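Local structure of WA352 (Oryza sativa subsp. indica, 5ZT3) at residues V63-K68 with A99-M104; G76-W81 with W119-R124; L105-S110 with Q114-W119. The protein is a mitochondrial protein associated with cytoplasmic male sterility in rice, represented here by a helical C-terminal part whose precise molecular role is not established. All coordinates share one frame; numbering follows the deposited sequence.

Interaction 1: residues V63-K68 with A99-M104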
loop_
_atom_site.group_PDB
_atom_site.type_symbol
_atom_site.label_atom_id
_atom_site.label_comp_id
_atom_site.label_asym_id
_atom_site.label_seq_id
_atom_site.Cartn_x
_atom_site.Cartn_y
_atom_site.Cartn_z
ATOM N N VAL A 63 -1.402 -0.860 -5.107
ATOM C CA VAL A 63 -2.570 -0.797 -5.980
ATOM C C VAL A 63 -2.930 -2.183 -6.497
ATOM O O VAL A 63 -4.107 -2.551 -6.540
ATOM C CB VAL A 63 -2.359 0.223 -7.112
ATOM C CG1 VAL A 63 -3.487 0.143 -8.134
ATOM C CG2 VAL A 63 -2.275 1.625 -6.538
ATOM N N GLU A 64 -1.929 -2.987 -6.855
ATOM C CA GLU A 64 -2.234 -4.334 -7.319
ATOM C C GLU A 64 -2.909 -5.150 -6.223
ATOM O O GLU A 64 -3.874 -5.880 -6.484
ATOM C CB GLU A 64 -0.972 -5.026 -7.823
ATOM C CG GLU A 64 -0.442 -4.434 -9.126
ATOM C CD GLU A 64 -1.539 -4.254 -10.169
ATOM O OE1 GLU A 64 -2.291 -5.227 -10.404
ATOM O OE2 GLU A 64 -1.655 -3.139 -10.725
ATOM N N ILE A 65 -2.428 -5.033 -4.990
ATOM C CA ILE A 65 -3.034 -5.758 -3.875
ATOM C C ILE A 65 -4.448 -5.256 -3.613
ATOM O O ILE A 65 -5.380 -6.046 -3.412
ATOM C CB ILE A 65 -2.155 -5.644 -2.618
ATOM C CG1 ILE A 65 -0.838 -6.387 -2.801
ATOM C CG2 ILE A 65 -2.888 -6.156 -1.385
ATOM C CD1 ILE A 65 0.213 -6.014 -1.762
ATOM N N ILE A 66 -4.620 -3.932 -3.596
ATOM C CA ILE A 66 -5.915 -3.330 -3.302
ATOM C C ILE A 66 -6.949 -3.740 -4.341
ATOM O O ILE A 66 -8.084 -4.091 -4.000
ATOM C CB ILE A 66 -5.762 -1.802 -3.194
ATOM C CG1 ILE A 66 -5.006 -1.443 -1.914
ATOM C CG2 ILE A 66 -7.110 -1.105 -3.253
ATOM C CD1 ILE A 66 -4.464 -0.008 -1.917
ATOM N N ARG A 67 -6.576 -3.703 -5.624
ATOM C CA ARG A 67 -7.520 -4.084 -6.666
ATOM C C ARG A 67 -7.879 -5.558 -6.559
ATOM O O ARG A 67 -9.038 -5.939 -6.764
ATOM C CB ARG A 67 -6.963 -3.721 -8.042
ATOM C CG ARG A 67 -7.096 -2.227 -8.337
ATOM C CD ARG A 67 -6.563 -1.836 -9.713
ATOM N NE ARG A 67 -7.503 -2.119 -10.795
ATOM C CZ ARG A 67 -8.711 -1.570 -10.929
ATOM N NH1 ARG A 67 -9.485 -1.914 -11.952
ATOM N NH2 ARG A 67 -9.157 -0.673 -10.056
ATOM N N LYS A 68 -6.905 -6.412 -6.244
ATOM C CA LYS A 68 -7.199 -7.830 -6.040
ATOM C C LYS A 68 -8.166 -8.024 -4.878
ATOM O O LYS A 68 -9.169 -8.745 -4.993
ATOM C CB LYS A 68 -5.891 -8.577 -5.781
ATOM C CG LYS A 68 -6.039 -10.068 -5.548
ATOM C CD LYS A 68 -6.446 -10.779 -6.826
ATOM C CE LYS A 68 -6.115 -12.259 -6.757
ATOM N NZ LYS A 68 -6.460 -12.976 -8.019
ATOM N N ALA A 99 9.548 -6.220 -0.160
ATOM C CA ALA A 99 9.534 -7.661 -0.394
ATOM C C ALA A 99 8.330 -8.317 0.267
ATOM O O ALA A 99 7.771 -9.280 -0.271
ATOM C CB ALA A 99 10.829 -8.299 0.101
ATOM N N ARG A 100 7.917 -7.818 1.436
ATOM C CA ARG A 100 6.733 -8.375 2.092
ATOM C C ARG A 100 5.477 -8.132 1.263
ATOM O O ARG A 100 4.612 -9.010 1.161
ATOM C CB ARG A 100 6.589 -7.802 3.507
ATOM C CG ARG A 100 5.204 -7.980 4.163
ATOM C CD ARG A 100 4.775 -9.441 4.307
ATOM N NE ARG A 100 5.888 -10.334 4.563
ATOM C CZ ARG A 100 6.430 -10.550 5.759
ATOM N NH1 ARG A 100 5.991 -9.900 6.834
ATOM N NH2 ARG A 100 7.456 -11.396 5.883
ATOM N N LEU A 101 5.352 -6.941 0.670
ATOM C CA LEU A 101 4.223 -6.682 -0.212
ATOM C C LEU A 101 4.230 -7.634 -1.401
ATOM O O LEU A 101 3.177 -8.145 -1.800
ATOM C CB LEU A 101 4.243 -5.221 -0.667
ATOM C CG LEU A 101 3.910 -4.144 0.369
ATOM C CD1 LEU A 101 4.123 -2.771 -0.243
ATOM C CD2 LEU A 101 2.480 -4.293 0.888
ATOM N N HIS A 102 5.413 -7.900 -1.970
ATOM C CA HIS A 102 5.483 -8.892 -3.043
ATOM C C HIS A 102 5.036 -10.266 -2.562
ATOM O O HIS A 102 4.309 -10.974 -3.271
ATOM C CB HIS A 102 6.892 -8.959 -3.637
ATOM C CG HIS A 102 7.164 -7.911 -4.674
ATOM N ND1 HIS A 102 6.812 -8.065 -5.999
ATOM C CD2 HIS A 102 7.765 -6.702 -4.584
ATOM C CE1 HIS A 102 7.173 -6.989 -6.676
ATOM N NE2 HIS A 102 7.745 -6.144 -5.840
ATOM N N GLN A 103 5.447 -10.658 -1.353
ATOM C CA GLN A 103 5.020 -11.946 -0.810
ATOM C C GLN A 103 3.505 -11.996 -0.644
ATOM O O GLN A 103 2.869 -13.008 -0.964
ATOM C CB GLN A 103 5.719 -12.206 0.524
ATOM C CG GLN A 103 5.330 -13.525 1.180
ATOM C CD GLN A 103 5.996 -13.727 2.529
ATOM O OE1 GLN A 103 6.579 -12.800 3.094
ATOM N NE2 GLN A 103 5.906 -14.943 3.055
ATOM N N MET A 104 2.911 -10.904 -0.154
ATOM C CA MET A 104 1.462 -10.853 0.025
ATOM C C MET A 104 0.737 -10.956 -1.311
ATOM O O MET A 104 -0.247 -11.703 -1.438
ATOM C CB MET A 104 1.102 -9.553 0.750
ATOM C CG MET A 104 1.623 -9.521 2.183
ATOM S SD MET A 104 1.638 -7.900 2.950
ATOM C CE MET A 104 -0.085 -7.477 2.824
#

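Interaction 2: residues G76-W81 with W119-R124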
loop_
_atom_site.group_PDB
_atom_site.type_symbol
_atom_site.label_atom_id
_atom_site.label_comp_id
_atom_site.label_asym_id
_atom_site.label_seq_id
_atom_site.Cartn_x
_atom_site.Cartn_y
_atom_site.Cartn_z
ATOM N N GLY A 76 -15.347 -5.114 1.957
ATOM C CA GLY A 76 -14.335 -4.197 2.421
ATOM C C GLY A 76 -14.236 -2.977 1.525
ATOM O O GLY A 76 -14.399 -3.054 0.305
ATOM N N ASP A 77 -13.968 -1.827 2.140
ATOM C CA ASP A 77 -13.801 -0.594 1.368
ATOM C C ASP A 77 -12.343 -0.484 0.913
ATOM O O ASP A 77 -11.560 0.343 1.381
ATOM C CB ASP A 77 -14.263 0.621 2.158
ATOM C CG ASP A 77 -14.405 1.857 1.285
ATOM O OD1 ASP A 77 -14.006 1.807 0.095
ATOM O OD2 ASP A 77 -14.900 2.885 1.791
ATOM N N TRP A 78 -12.004 -1.352 -0.040
ATOM C CA TRP A 78 -10.636 -1.461 -0.534
ATOM C C TRP A 78 -10.237 -0.243 -1.366
ATOM O O TRP A 78 -9.170 0.353 -1.146
ATOM C CB TRP A 78 -10.464 -2.796 -1.273
ATOM C CG TRP A 78 -10.299 -3.860 -0.258
ATOM C CD1 TRP A 78 -11.243 -4.739 0.204
ATOM C CD2 TRP A 78 -9.126 -4.080 0.512
ATOM N NE1 TRP A 78 -10.705 -5.509 1.212
ATOM C CE2 TRP A 78 -9.407 -5.123 1.416
ATOM C CE3 TRP A 78 -7.849 -3.512 0.507
ATOM C CZ2 TRP A 78 -8.457 -5.589 2.322
ATOM C CZ3 TRP A 78 -6.914 -3.971 1.408
ATOM C CH2 TRP A 78 -7.217 -4.999 2.304
ATOM N N MET A 79 -11.094 0.180 -2.297
ATOM C CA MET A 79 -10.747 1.335 -3.117
ATOM C C MET A 79 -10.722 2.633 -2.318
ATOM O O MET A 79 -10.036 3.577 -2.723
ATOM C CB MET A 79 -11.675 1.445 -4.330
ATOM C CG MET A 79 -11.548 0.275 -5.302
ATOM S SD MET A 79 -9.848 -0.001 -5.864
ATOM C CE MET A 79 -9.563 1.443 -6.865
ATOM N N GLY A 80 -11.429 2.706 -1.194
ATOM C CA GLY A 80 -11.413 3.920 -0.402
ATOM C C GLY A 80 -10.359 3.943 0.689
ATOM O O GLY A 80 -9.742 4.984 0.928
ATOM N N TRP A 81 -10.127 2.802 1.340
ATOM C CA TRP A 81 -9.305 2.753 2.543
ATOM C C TRP A 81 -8.301 1.607 2.539
ATOM O O TRP A 81 -7.638 1.381 3.564
ATOM C CB TRP A 81 -10.209 2.644 3.782
ATOM C CG TRP A 81 -11.077 3.837 4.003
ATOM C CD1 TRP A 81 -12.398 3.959 3.694
ATOM C CD2 TRP A 81 -10.682 5.078 4.587
ATOM N NE1 TRP A 81 -12.852 5.207 4.052
ATOM C CE2 TRP A 81 -11.815 5.911 4.603
ATOM C CE3 TRP A 81 -9.478 5.564 5.102
ATOM C CZ2 TRP A 81 -11.782 7.209 5.114
ATOM C CZ3 TRP A 81 -9.446 6.855 5.608
ATOM C CH2 TRP A 81 -10.591 7.659 5.609
ATOM N N TRP A 119 -7.220 -13.457 4.513
ATOM C CA TRP A 119 -7.897 -13.351 5.804
ATOM C C TRP A 119 -7.265 -12.282 6.687
ATOM O O TRP A 119 -7.974 -11.559 7.400
ATOM C CB TRP A 119 -7.942 -14.714 6.491
ATOM C CG TRP A 119 -9.008 -15.537 5.910
ATOM C CD1 TRP A 119 -8.865 -16.627 5.104
ATOM C CD2 TRP A 119 -10.407 -15.295 6.026
ATOM N NE1 TRP A 119 -10.101 -17.103 4.738
ATOM C CE2 TRP A 119 -11.063 -16.303 5.296
ATOM C CE3 TRP A 119 -11.174 -14.344 6.707
ATOM C CZ2 TRP A 119 -12.450 -16.373 5.212
ATOM C CZ3 TRP A 119 -12.548 -14.420 6.621
ATOM C CH2 TRP A 119 -13.171 -15.427 5.884
ATOM N N ARG A 120 -5.945 -12.160 6.653
ATOM C CA ARG A 120 -5.307 -11.101 7.418
ATOM C C ARG A 120 -5.796 -9.726 6.970
ATOM O O ARG A 120 -6.115 -8.867 7.803
ATOM C CB ARG A 120 -3.794 -11.219 7.288
ATOM C CG ARG A 120 -3.038 -10.192 8.088
ATOM C CD ARG A 120 -1.561 -10.523 8.176
ATOM N NE ARG A 120 -1.307 -11.662 9.054
ATOM C CZ ARG A 120 -0.888 -12.852 8.639
ATOM N NH1 ARG A 120 -0.684 -13.828 9.513
ATOM N NH2 ARG A 120 -0.666 -13.073 7.350
ATOM N N LEU A 121 -5.895 -9.517 5.658
ATOM C CA LEU A 121 -6.309 -8.221 5.129
ATOM C C LEU A 121 -7.799 -7.970 5.356
ATOM O O LEU A 121 -8.196 -6.835 5.648
ATOM C CB LEU A 121 -5.921 -8.113 3.657
ATOM C CG LEU A 121 -4.418 -8.136 3.406
ATOM C CD1 LEU A 121 -4.144 -7.915 1.932
ATOM C CD2 LEU A 121 -3.748 -7.063 4.248
ATOM N N VAL A 122 -8.637 -9.005 5.233
ATOM C CA VAL A 122 -10.058 -8.858 5.545
ATOM C C VAL A 122 -10.244 -8.320 6.956
ATOM O O VAL A 122 -11.089 -7.452 7.205
ATOM C CB VAL A 122 -10.789 -10.202 5.362
ATOM C CG1 VAL A 122 -12.141 -10.204 6.108
ATOM C CG2 VAL A 122 -10.995 -10.479 3.886
ATOM N N GLU A 123 -9.464 -8.841 7.904
ATOM C CA GLU A 123 -9.620 -8.425 9.294
ATOM C C GLU A 123 -9.174 -6.985 9.512
ATOM O O GLU A 123 -9.778 -6.274 10.320
ATOM C CB GLU A 123 -8.875 -9.402 10.207
ATOM C CG GLU A 123 -8.936 -9.061 11.700
ATOM C CD GLU A 123 -10.359 -8.963 12.224
ATOM O OE1 GLU A 123 -11.243 -9.677 11.694
ATOM O OE2 GLU A 123 -10.598 -8.177 13.169
ATOM N N ARG A 124 -8.158 -6.529 8.781
ATOM C CA ARG A 124 -7.602 -5.193 8.986
ATOM C C ARG A 124 -8.486 -4.087 8.419
ATOM O O ARG A 124 -8.560 -2.998 9.003
ATOM C CB ARG A 124 -6.245 -5.090 8.295
ATOM C CG ARG A 124 -5.122 -5.837 8.947
ATOM C CD ARG A 124 -3.855 -5.590 8.176
ATOM N NE ARG A 124 -2.716 -6.341 8.686
ATOM C CZ ARG A 124 -1.529 -6.369 8.090
ATOM N NH1 ARG A 124 -1.334 -5.684 6.968
ATOM N NH2 ARG A 124 -0.540 -7.078 8.618
#

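Interaction 3: residues L105-S110 with Q114-W119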
loop_
_atom_site.group_PDB
_atom_site.type_symbol
_atom_site.label_atom_id
_atom_site.label_comp_id
_atom_site.label_asym_id
_atom_site.label_seq_id
_atom_site.Cartn_x
_atom_site.Cartn_y
_atom_site.Cartn_z
ATOM N N LEU A 105 1.213 -10.226 -2.327
ATOM C CA LEU A 105 0.581 -10.298 -3.641
ATOM C C LEU A 105 0.697 -11.700 -4.227
ATOM O O LEU A 105 -0.273 -12.230 -4.791
ATOM C CB LEU A 105 1.192 -9.259 -4.578
ATOM C CG LEU A 105 0.566 -9.241 -5.975
ATOM C CD1 LEU A 105 -0.912 -8.917 -5.889
ATOM C CD2 LEU A 105 1.284 -8.264 -6.892
ATOM N N ASP A 106 1.865 -12.337 -4.075
ATOM C CA ASP A 106 2.023 -13.704 -4.570
ATOM C C ASP A 106 1.044 -14.652 -3.887
ATOM O O ASP A 106 0.472 -15.543 -4.535
ATOM C CB ASP A 106 3.458 -14.190 -4.362
ATOM C CG ASP A 106 3.604 -15.689 -4.578
ATOM O OD1 ASP A 106 3.679 -16.111 -5.748
ATOM O OD2 ASP A 106 3.644 -16.442 -3.580
ATOM N N ASP A 107 0.852 -14.487 -2.579
ATOM C CA ASP A 107 -0.070 -15.336 -1.825
ATOM C C ASP A 107 -1.493 -15.190 -2.356
ATOM O O ASP A 107 -2.197 -16.187 -2.569
ATOM C CB ASP A 107 0.014 -14.942 -0.342
ATOM C CG ASP A 107 -0.574 -15.983 0.604
ATOM O OD1 ASP A 107 -0.603 -17.182 0.264
ATOM O OD2 ASP A 107 -0.990 -15.602 1.724
ATOM N N LEU A 108 -1.934 -13.948 -2.575
ATOM C CA LEU A 108 -3.262 -13.699 -3.129
ATOM C C LEU A 108 -3.383 -14.235 -4.548
ATOM O O LEU A 108 -4.410 -14.819 -4.908
ATOM C CB LEU A 108 -3.557 -12.202 -3.124
ATOM C CG LEU A 108 -3.661 -11.539 -1.761
ATOM C CD1 LEU A 108 -3.777 -10.039 -1.949
ATOM C CD2 LEU A 108 -4.867 -12.074 -1.005
ATOM N N GLN A 109 -2.362 -14.031 -5.376
ATOM C CA GLN A 109 -2.445 -14.503 -6.754
ATOM C C GLN A 109 -2.463 -16.025 -6.816
ATOM O O GLN A 109 -3.130 -16.608 -7.676
ATOM C CB GLN A 109 -1.291 -13.934 -7.569
ATOM C CG GLN A 109 -1.485 -12.481 -7.938
ATOM C CD GLN A 109 -0.249 -11.860 -8.557
ATOM O OE1 GLN A 109 0.854 -12.404 -8.455
ATOM N NE2 GLN A 109 -0.428 -10.719 -9.207
ATOM N N SER A 110 -1.757 -16.681 -5.893
ATOM C CA SER A 110 -1.644 -18.133 -5.931
ATOM C C SER A 110 -2.858 -18.808 -5.310
ATOM O O SER A 110 -3.319 -19.842 -5.812
ATOM C CB SER A 110 -0.371 -18.575 -5.206
ATOM O OG SER A 110 0.784 -18.010 -5.808
ATOM N N GLN A 114 -8.397 -18.404 -0.332
ATOM C CA GLN A 114 -7.909 -19.458 0.546
ATOM C C GLN A 114 -6.538 -19.154 1.134
ATOM O O GLN A 114 -5.908 -20.048 1.703
ATOM C CB GLN A 114 -7.901 -20.809 -0.179
ATOM C CG GLN A 114 -9.294 -21.408 -0.348
ATOM C CD GLN A 114 -9.259 -22.821 -0.899
ATOM O OE1 GLN A 114 -8.210 -23.463 -0.922
ATOM N NE2 GLN A 114 -10.413 -23.314 -1.343
ATOM N N SER A 115 -6.071 -17.917 1.032
ATOM C CA SER A 115 -4.742 -17.554 1.502
ATOM C C SER A 115 -4.803 -16.931 2.894
ATOM O O SER A 115 -5.803 -16.324 3.282
ATOM C CB SER A 115 -4.090 -16.566 0.535
ATOM O OG SER A 115 -4.837 -15.364 0.472
ATOM N N ALA A 116 -3.701 -17.071 3.632
ATOM C CA ALA A 116 -3.577 -16.357 4.897
ATOM C C ALA A 116 -3.622 -14.852 4.676
ATOM O O ALA A 116 -4.198 -14.120 5.488
ATOM C CB ALA A 116 -2.280 -16.751 5.597
ATOM N N THR A 117 -3.025 -14.375 3.577
ATOM C CA THR A 117 -3.022 -12.943 3.294
ATOM C C THR A 117 -4.436 -12.408 3.142
ATOM O O THR A 117 -4.760 -11.342 3.676
ATOM C CB THR A 117 -2.208 -12.650 2.036
ATOM O OG1 THR A 117 -0.845 -13.018 2.264
ATOM C CG2 THR A 117 -2.261 -11.169 1.693
ATOM N N PHE A 118 -5.292 -13.126 2.413
ATOM C CA PHE A 118 -6.674 -12.689 2.262
ATOM C C PHE A 118 -7.326 -12.468 3.624
ATOM O O PHE A 118 -7.922 -11.419 3.878
ATOM C CB PHE A 118 -7.471 -13.703 1.445
ATOM C CG PHE A 118 -8.947 -13.464 1.477
ATOM C CD1 PHE A 118 -9.522 -12.522 0.637
ATOM C CD2 PHE A 118 -9.775 -14.175 2.336
ATOM C CE1 PHE A 118 -10.885 -12.303 0.647
ATOM C CE2 PHE A 118 -11.140 -13.955 2.358
ATOM C CZ PHE A 118 -11.697 -13.015 1.509
ATOM N N TRP A 119 -7.220 -13.457 4.513
ATOM C CA TRP A 119 -7.897 -13.351 5.804
ATOM C C TRP A 119 -7.265 -12.282 6.687
ATOM O O TRP A 119 -7.974 -11.559 7.400
ATOM C CB TRP A 119 -7.942 -14.714 6.491
ATOM C CG TRP A 119 -9.008 -15.537 5.910
ATOM C CD1 TRP A 119 -8.865 -16.627 5.104
ATOM C CD2 TRP A 119 -10.407 -15.295 6.026
ATOM N NE1 TRP A 119 -10.101 -17.103 4.738
ATOM C CE2 TRP A 119 -11.063 -16.303 5.296
ATOM C CE3 TRP A 119 -11.174 -14.344 6.707
ATOM C CZ2 TRP A 119 -12.450 -16.373 5.212
ATOM C CZ3 TRP A 119 -12.548 -14.420 6.621
ATOM C CH2 TRP A 119 -13.171 -15.427 5.884
HETATM O O HOH W 1 -1.738 -18.769 2.381
#

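Interaction 1: residues V63-K68 with A99-M104
Ile65 reaches Leu101 and Met104 by way of two consecutive torsions: CG1 stands anti to the carbonyl carbon (chi1 -68°), and chi2 (165°) then extends CD1 outward, away from its own helix. Leu101 has a similar first rotation, with CG beside its backbone N, and offers the CD2 branch to the isoleucine. The two side chains cross at about a right angle, their methyl ends CD1 of Ile65 and CD2 of Leu101 meeting at 3.9 Å. The same CD1 of Ile65 also settles against the backbone of the other helix, 3.7 Å from the carbonyl oxygen of Leu101. This is a van der Waals approach by a methyl group to a polar atom. One turn further along, the contact is looser, with CD1 of Ile65 lying 4.4 Å from CB of Met104. Between these two segments CD1 of Ile65 thus makes every close contact; their nearest CA atoms, those of Ile65 and Met104, are 7.8 Å apart.

On a different side of helix 98-111, Arg100 NE donates to Gln103 OE1 at 3.0 Å, approaching from above the carbonyl plane of the amide. That bond lies along its own helix and does not bridge to 63-68. Leu105 and Leu108 widen the interface on Ile65, Leu121 also packs there, and Leu58 and Leu61 extend the apolar seam around Leu101. The contact is thus a general example of helix-helix packing in a hydrophobic core: the three residues that meet are buried and joined by dispersion and the exclusion of water, without polar bonds between the segments to dictate their alignment.

Interaction 2: residues G76-W81 with W119-R124
The indole of Trp78 meets Leu121 with its edge: the backbone carbonyl carbon of Leu121 lies in the plane of the ring, with Leu121 O and Val122 N close to that plane. Segment 119-124 thus borders the rim of the six-membered ring, while other parts of the chain, including Ala85 and Val125, add to the indole's surroundings. The imidazole of His73 also meets it, the two planes inclined at about 70°.

The touching atoms are those at the far end of the tryptophan. CH2 of Trp78 packs on CB of Leu121 at 3.6 Å, and CZ2 of Trp78 comes equally near, 3.6 Å, to the carbonyl oxygen of Leu121. With chi1 at -79° the indole's CG stands anti to the carbonyl carbon, and from there the ring projects across to helix 116-124, crossing the leucine side chain at about a right angle. Its polar atom is provided for separately: NE1 of Trp78 hydrogen-bonds to ND1 of His73, a tie that should help fix the rotation of the indole.

The short helix that carries the ring is capped by Asp77, whose OD1 accepts a weak bond from Gly80 N at 3.0 Å. Asp77 is also the centre of an inverse gamma turn, closed by a weak bond of 3.0 Å from Trp78 N to Gly76 O. A firmer backbone bond, 2.8 Å from Trp81 N to Asp77 O, follows.

In the all-helical fold, the indole of Trp78, projecting from helix 78-81, packs against Met69 and Ala70 of helix 45-72 and, with its edge, against helix 116-124, whose Leu121 in turn packs on Met69.

Interaction 3: residues L105-S110 with Q114-W119
Asp107 and Thr117 join two helices linked by a short turn, in which helix 98-111 leads into helix 116-124 and the second helix is N-capped by Ser115. The first amides of a helix lack carbonyl partners within it, and here each finds a substitute. Thr117 N donates to Asp107 OD2 at 3.0 Å, nearly in line with the carboxylate C-O bond. The threonine hydroxyl, placed beside its own backbone N by a chi1 of -63°, gives a second and shorter bond, 2.6 Å from OG1 to the same OD2, on the anti lone pair. Two donors from one residue thus grip a single carboxylate oxygen.

The other oxygen, OD1, forms a salt bridge with Arg111 and also receives a water that in turn accepts from Ala116 N at 2.9 Å. Ser115 serves the third amide: its OG accepts from Phe118 N over 3.0 Å with an N-H...O angle of 157°, and it also hydrogen-bonds to Asn112 O in the connection. The amides of 116, 117 and 118 are therefore satisfied by water, aspartate and serine respectively. The helix N-terminus and Arg111 together would be expected to favour the ionised form of Asp107.

Leu108 adjoins this polar cluster. It crosses Thr117 at about a right angle, while Met69 of helix 45-72 touches both Leu108 and Phe118. The branch carbon and one methyl of Leu108 have different partners: CG of Leu108 lies 3.7 Å from Thr117 CG2, whereas CD2 of Leu108, with Phe118 CB as a further apolar neighbour, lies 3.6 Å from both Ser115 OG and Phe118 N, covering the capping bond.

All three contacts lie in the part of the chain assigned to the DUF8018 family, which is built of helices without strands. The centres of interactions 1 and 3 are about 9 Å apart. Those of interactions 1 and 2 are about 12 Å apart, and those of interactions 2 and 3 about 13 Å. Interactions 1 and 3 follow in series along helix 98-111, whereas interactions 2 and 3 share helix 116-124 and the residue Trp119. The segments of interactions 1 and 2 alternate in the chain, and the two contacts touch through Ile66 with Trp78 and Met104 with Leu121. Local closure of the turn by interaction 3 is thus combined with two longer-range packings that bring helices 78-81, 98-111 and 116-124 together around the C-terminal half of helix 45-72.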